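Local coordinates for putative sugar ABC transporter, substrate-binding protein (Clostridium phytofermentans, PDB 4WZZ) that binds L-rhamnose in the cleft between its two lobes and probably delivers the sugar to an ABC transporter for uptake, at residues A58-S63 with I115-N120; K62-P67 with I89-S94. All blocks are in the same frame, centred on the assembly; numbering follows the deposited sequence.

Interaction 1 (A58-S63 with I115-N120). With RAM (alpha-L-rhamnopyranose), chain B.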
loop_
_atom_site.group_PDB
_atom_site.type_symbol
_atom_site.label_atom_id
_atom_site.label_comp_id
_atom_site.label_asym_id
_atom_site.label_seq_id
_atom_site.Cartn_x
_atom_site.Cartn_y
_atom_site.Cartn_z
ATOM N N ALA A 58 14.664 -11.076 5.460
ATOM C CA ALA A 58 13.281 -11.314 5.911
ATOM C C ALA A 58 12.356 -10.221 5.425
ATOM O O ALA A 58 12.605 -9.033 5.672
ATOM C CB ALA A 58 13.224 -11.337 7.420
ATOM N N ILE A 59 11.263 -10.601 4.760
ATOM C CA ILE A 59 10.222 -9.630 4.474
ATOM C C ILE A 59 9.026 -9.978 5.330
ATOM O O ILE A 59 8.591 -11.124 5.378
ATOM C CB ILE A 59 9.828 -9.563 2.976
ATOM C CG1 ILE A 59 8.729 -8.496 2.790
ATOM C CG2 ILE A 59 9.447 -10.950 2.452
ATOM C CD1 ILE A 59 8.477 -8.104 1.355
ATOM N N ILE A 60 8.537 -8.968 6.036
ATOM C CA ILE A 60 7.396 -9.109 6.915
ATOM C C ILE A 60 6.306 -8.228 6.356
ATOM O O ILE A 60 6.402 -7.002 6.409
ATOM C CB ILE A 60 7.734 -8.675 8.347
ATOM C CG1 ILE A 60 8.859 -9.555 8.894
ATOM C CG2 ILE A 60 6.505 -8.819 9.217
ATOM C CD1 ILE A 60 9.444 -9.068 10.231
ATOM N N VAL A 61 5.311 -8.840 5.732
ATOM C CA VAL A 61 4.243 -8.057 5.135
ATOM C C VAL A 61 3.236 -7.664 6.226
ATOM O O VAL A 61 3.412 -8.016 7.374
ATOM C CB VAL A 61 3.553 -8.829 3.988
ATOM C CG1 VAL A 61 4.537 -9.124 2.887
ATOM C CG2 VAL A 61 2.942 -10.119 4.487
ATOM N N LYS A 62 2.186 -6.928 5.876
ATOM C CA LYS A 62 1.223 -6.511 6.888
ATOM C C LYS A 62 0.482 -7.709 7.483
ATOM O O LYS A 62 0.262 -7.790 8.680
ATOM C CB LYS A 62 0.170 -5.586 6.285
ATOM C CG LYS A 62 0.530 -4.146 6.076
ATOM C CD LYS A 62 -0.784 -3.361 5.802
ATOM C CE LYS A 62 -0.544 -1.900 5.644
ATOM N NZ LYS A 62 -1.813 -1.202 5.305
ATOM N N SER A 63 0.046 -8.631 6.631
ATOM C CA SER A 63 -0.842 -9.686 7.091
ATOM C C SER A 63 -1.052 -10.809 6.094
ATOM O O SER A 63 -0.867 -10.640 4.888
ATOM C CB SER A 63 -2.213 -9.109 7.455
ATOM O OG SER A 63 -2.841 -8.514 6.315
ATOM N N ILE A 115 15.873 -6.936 7.430
ATOM C CA ILE A 115 14.420 -7.019 7.571
ATOM C C ILE A 115 13.785 -5.914 6.737
ATOM O O ILE A 115 14.173 -4.750 6.837
ATOM C CB ILE A 115 13.997 -6.873 9.055
ATOM C CG1 ILE A 115 14.439 -8.102 9.842
ATOM C CG2 ILE A 115 12.471 -6.668 9.197
ATOM C CD1 ILE A 115 14.188 -7.986 11.314
ATOM N N ALA A 116 12.826 -6.293 5.896
ATOM C CA ALA A 116 12.030 -5.338 5.141
ATOM C C ALA A 116 10.621 -5.471 5.674
ATOM O O ALA A 116 10.064 -6.558 5.647
ATOM C CB ALA A 116 12.067 -5.665 3.646
ATOM N N ILE A 117 10.048 -4.378 6.165
ATOM C CA ILE A 117 8.763 -4.470 6.833
ATOM C C ILE A 117 7.725 -3.449 6.356
ATOM O O ILE A 117 8.030 -2.282 6.142
ATOM C CB ILE A 117 8.948 -4.404 8.343
ATOM C CG1 ILE A 117 7.609 -4.613 9.052
ATOM C CG2 ILE A 117 9.645 -3.104 8.763
ATOM C CD1 ILE A 117 7.752 -5.157 10.467
ATOM N N ALA A 118 6.499 -3.942 6.183
ATOM C CA ALA A 118 5.333 -3.125 5.865
ATOM C C ALA A 118 4.549 -2.960 7.153
ATOM O O ALA A 118 3.881 -3.895 7.614
ATOM C CB ALA A 118 4.482 -3.796 4.811
ATOM N N ALA A 119 4.670 -1.778 7.755
ATOM C CA ALA A 119 4.260 -1.573 9.135
ATOM C C ALA A 119 2.772 -1.537 9.364
ATOM O O ALA A 119 2.038 -0.858 8.643
ATOM C CB ALA A 119 4.876 -0.259 9.673
ATOM N N ASN A 120 2.334 -2.244 10.398
ATOM C CA ASN A 120 0.934 -2.193 10.832
ATOM C C ASN A 120 0.681 -1.076 11.829
ATOM O O ASN A 120 -0.468 -0.786 12.183
ATOM C CB ASN A 120 0.516 -3.522 11.439
ATOM C CG ASN A 120 0.372 -4.611 10.397
ATOM O OD1 ASN A 120 0.067 -4.335 9.238
ATOM N ND2 ASN A 120 0.590 -5.849 10.798
HETATM C C1 RAM B . -3.806 -3.419 1.090
HETATM C C2 RAM B . -2.721 -3.149 2.125
HETATM C C3 RAM B . -1.511 -2.430 1.527
HETATM C C4 RAM B . -1.943 -1.238 0.680
HETATM C C5 RAM B . -3.006 -1.661 -0.332
HETATM C C6 RAM B . -3.535 -0.475 -1.123
HETATM O O1 RAM B . -3.367 -4.411 0.229
HETATM O O2 RAM B . -3.326 -2.383 3.120
HETATM O O3 RAM B . -0.670 -2.056 2.616
HETATM O O4 RAM B . -0.819 -0.694 0.014
HETATM O O5 RAM B . -4.093 -2.272 0.309
#
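The carboxamide of Asn120 carries on the pairing of two parallel strands after both have ended: its ND2 donates to Lys62 O at 2.9 Å, in the carbonyl plane on a lone pair and within Asn120's own amide plane. These are neighbouring strands, 56-60 and 114-117, in the parallel part of a lobe sheet of a type I periplasmic-binding-protein fold, where ligand-binding residues sit on loops at the carboxyl ends of the strands. As far as Ala118 the ladder is regular. Ala116 takes Ala58 O with its N and offers its own O to Ile60 N, and Ala118 N closes the last rung on Ile60 O at 3.1 Å; the pieces 58-60 and 115-117 run 16° apart. Ala118 O turns instead to Gln100 NE2. Side chains alternate between the faces. Ala58, Ile60, Ile115 and Ile117 share one face, which helix 97-110 covers, whereas Ile59 and Ala116 pack against Tyr76 of helix 67-82. On the isoleucine face the side chains of Ile60 and Ile115 cross at an angle, Ile60 CD1 touching Ile115 CG2 at 4.0 Å, while Ile60 and Ile117 lie side by side, CG2 against CD1. Ile117 reaches this neighbour because its CG1 is turned anti to the backbone N (chi1 -175°). Beyond the strands, the Asn120 side chain is held twice through ND2, which also donates to Thr96 O. That hold sets its OD1 against the root of the Lys62 side chain, 3.2 Å from Lys62 CG. From there the lysine runs extended, every torsion beyond chi1 near 180°, into the rhamnose pocket. Its ammonium hydrogen-bonds Asn192 OD1 of the opposing lobe, and Lys62 NZ donates to O2 of the rhamnose at 2.9 Å and more weakly to O3 at 3.0 Å.

Interaction 2 (K62-P67 with I89-S94). With RAM (alpha-L-rhamnopyranose), chain B.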
loop_
_atom_site.group_PDB
_atom_site.type_symbol
_atom_site.label_atom_id
_atom_site.label_comp_id
_atom_site.label_asym_id
_atom_site.label_seq_id
_atom_site.Cartn_x
_atom_site.Cartn_y
_atom_site.Cartn_z
ATOM N N LYS A 62 2.186 -6.928 5.876
ATOM C CA LYS A 62 1.223 -6.511 6.888
ATOM C C LYS A 62 0.482 -7.709 7.483
ATOM O O LYS A 62 0.262 -7.790 8.680
ATOM C CB LYS A 62 0.170 -5.586 6.285
ATOM C CG LYS A 62 0.530 -4.146 6.076
ATOM C CD LYS A 62 -0.784 -3.361 5.802
ATOM C CE LYS A 62 -0.544 -1.900 5.644
ATOM N NZ LYS A 62 -1.813 -1.202 5.305
ATOM N N SER A 63 0.046 -8.631 6.631
ATOM C CA SER A 63 -0.842 -9.686 7.091
ATOM C C SER A 63 -1.052 -10.809 6.094
ATOM O O SER A 63 -0.867 -10.640 4.888
ATOM C CB SER A 63 -2.213 -9.109 7.455
ATOM O OG SER A 63 -2.841 -8.514 6.315
ATOM N N ALA A 64 -1.467 -11.947 6.637
ATOM C CA ALA A 64 -1.931 -13.093 5.847
ATOM C C ALA A 64 -3.269 -12.789 5.181
ATOM O O ALA A 64 -3.987 -11.896 5.604
ATOM C CB ALA A 64 -2.091 -14.297 6.748
ATOM N N GLY A 65 -3.588 -13.568 4.154
ATOM C CA GLY A 65 -4.925 -13.577 3.604
ATOM C C GLY A 65 -5.163 -12.397 2.689
ATOM O O GLY A 65 -6.308 -12.025 2.458
ATOM N N ASN A 66 -4.092 -11.800 2.181
ATOM C CA ASN A 66 -4.201 -10.612 1.316
ATOM C C ASN A 66 -3.344 -10.790 0.068
ATOM O O ASN A 66 -2.117 -10.775 0.131
ATOM C CB ASN A 66 -3.742 -9.360 2.080
ATOM C CG ASN A 66 -3.848 -8.106 1.249
ATOM O OD1 ASN A 66 -4.086 -8.173 0.044
ATOM N ND2 ASN A 66 -3.659 -6.955 1.883
ATOM N N PRO A 67 -3.969 -10.999 -1.086
ATOM C CA PRO A 67 -3.201 -11.261 -2.302
ATOM C C PRO A 67 -2.205 -10.163 -2.660
ATOM O O PRO A 67 -1.167 -10.470 -3.257
ATOM C CB PRO A 67 -4.290 -11.414 -3.387
ATOM C CG PRO A 67 -5.523 -11.719 -2.657
ATOM C CD PRO A 67 -5.424 -11.131 -1.295
ATOM N N ILE A 89 9.852 -15.225 4.088
ATOM C CA ILE A 89 8.628 -14.411 4.111
ATOM C C ILE A 89 7.829 -14.739 5.361
ATOM O O ILE A 89 7.685 -15.913 5.726
ATOM C CB ILE A 89 7.746 -14.705 2.876
ATOM C CG1 ILE A 89 8.495 -14.383 1.578
ATOM C CG2 ILE A 89 6.445 -13.922 2.949
ATOM C CD1 ILE A 89 7.820 -14.919 0.324
ATOM N N GLN A 90 7.309 -13.711 6.020
ATOM C CA GLN A 90 6.379 -13.898 7.112
ATOM C C GLN A 90 5.124 -13.073 6.896
ATOM O O GLN A 90 5.178 -11.902 6.478
ATOM C CB GLN A 90 6.996 -13.513 8.438
ATOM C CG GLN A 90 7.883 -14.593 9.014
ATOM C CD GLN A 90 8.433 -14.194 10.351
ATOM O OE1 GLN A 90 7.920 -14.593 11.389
ATOM N NE2 GLN A 90 9.477 -13.378 10.333
ATOM N N GLU A 91 4.003 -13.722 7.200
ATOM C CA GLU A 91 2.681 -13.138 7.089
ATOM C C GLU A 91 2.067 -13.105 8.490
ATOM O O GLU A 91 1.682 -14.153 9.025
ATOM C CB GLU A 91 1.782 -13.986 6.174
ATOM C CG GLU A 91 2.190 -13.980 4.675
ATOM C CD GLU A 91 1.125 -14.607 3.776
ATOM O OE1 GLU A 91 0.476 -15.529 4.240
ATOM O OE2 GLU A 91 0.956 -14.181 2.621
ATOM N N PRO A 92 1.998 -11.912 9.105
ATOM C CA PRO A 92 1.322 -11.825 10.411
ATOM C C PRO A 92 -0.118 -12.344 10.344
ATOM O O PRO A 92 -0.817 -12.149 9.351
ATOM C CB PRO A 92 1.356 -10.323 10.727
ATOM C CG PRO A 92 2.604 -9.824 9.986
ATOM C CD PRO A 92 2.597 -10.633 8.698
ATOM N N LYS A 93 -0.555 -13.012 11.408
ATOM C CA LYS A 93 -1.898 -13.589 11.453
ATOM C C LYS A 93 -2.976 -12.544 11.189
ATOM O O LYS A 93 -3.959 -12.812 10.489
ATOM C CB LYS A 93 -2.156 -14.257 12.809
ATOM C CG LYS A 93 -3.488 -15.009 12.850
ATOM C CD LYS A 93 -4.309 -14.639 14.079
ATOM C CE LYS A 93 -3.635 -15.063 15.370
ATOM N NZ LYS A 93 -3.769 -16.528 15.639
ATOM N N SER A 94 -2.797 -11.364 11.765
ATOM C CA SER A 94 -3.688 -10.241 11.518
ATOM C C SER A 94 -2.864 -8.972 11.320
ATOM O O SER A 94 -1.675 -8.935 11.649
ATOM C CB SER A 94 -4.708 -10.090 12.648
ATOM O OG SER A 94 -4.120 -9.514 13.798
HETATM C C1 RAM B . -3.806 -3.419 1.090
HETATM C C2 RAM B . -2.721 -3.149 2.125
HETATM C C3 RAM B . -1.511 -2.430 1.527
HETATM C C4 RAM B . -1.943 -1.238 0.680
HETATM C C5 RAM B . -3.006 -1.661 -0.332
HETATM C C6 RAM B . -3.535 -0.475 -1.123
HETATM O O1 RAM B . -3.367 -4.411 0.229
HETATM O O2 RAM B . -3.326 -2.383 3.120
HETATM O O3 RAM B . -0.670 -2.056 2.616
HETATM O O4 RAM B . -0.819 -0.694 0.014
HETATM O O5 RAM B . -4.093 -2.272 0.309
HETATM O O HOH W 1 -0.799 -12.300 2.600
HETATM O O HOH W 2 -2.103 -15.938 3.370
#
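The chain from Lys62 to Ala64 runs almost at right angles (93°) to that from Glu91 to Ser94, and the two are joined by one direct hydrogen bond, Ala64 N to Pro92 O at 2.8 Å, in the carbonyl plane. The same oxygen receives a CA-H...O contact from Ser63. Pro92 lays the CB-CG edge of its ring against Lys62 O, both atoms 3.4 Å from it, while helix 97-110 packs on the ring through Gln100 and Cys103. Glu91 runs extended alongside Ala64, bringing OE1 to 3.8 Å from Ala64 CB. Its carboxylate reaches the loop through two waters: one lies between Glu91 OE2 and Ser63 O, within hydrogen-bonding distance of both; the other donates to Glu91 OE1 and accepts from Gly65 N. The loop thus held is a beta-alpha connection at the carboxyl edge of the lobe sheet, leading from strand 56-60 into helix 67-82, and it carries part of the sugar site. Asn66 occupies the N-cap of that helix, its OD1 accepting from Tyr68 N. The side chain swings away from its own N (chi1 -179°), and the NH2 end of the amide faces the ligand, Asn66 ND2 donating to O1 of the rhamnose at 3.0 Å, nearly straight at 167°.

How the interactions relate
Both contacts belong to one lobe and begin from the same piece of chain, with centres about 9 Å apart. Strand 56-60 lies between 86-90 and 114-117, so interaction 1 looks to one neighbour and interaction 2 to the loop following the other. Along the chain the order is 58-67, then 89-94, then 115-120, with helices 67-82 and 97-110 making the intervening crossovers. Probable backbone hydrogen bonds from Ile59 O to Gln90 N and from Val61 N to Gln90 O tie them together, and Lys62 and Ser63 belong to both. The loop after the strand is therefore anchored by the loops that follow both neighbouring strands, and this probably helps to set Lys62 and Asn66, which both bond the rhamnose.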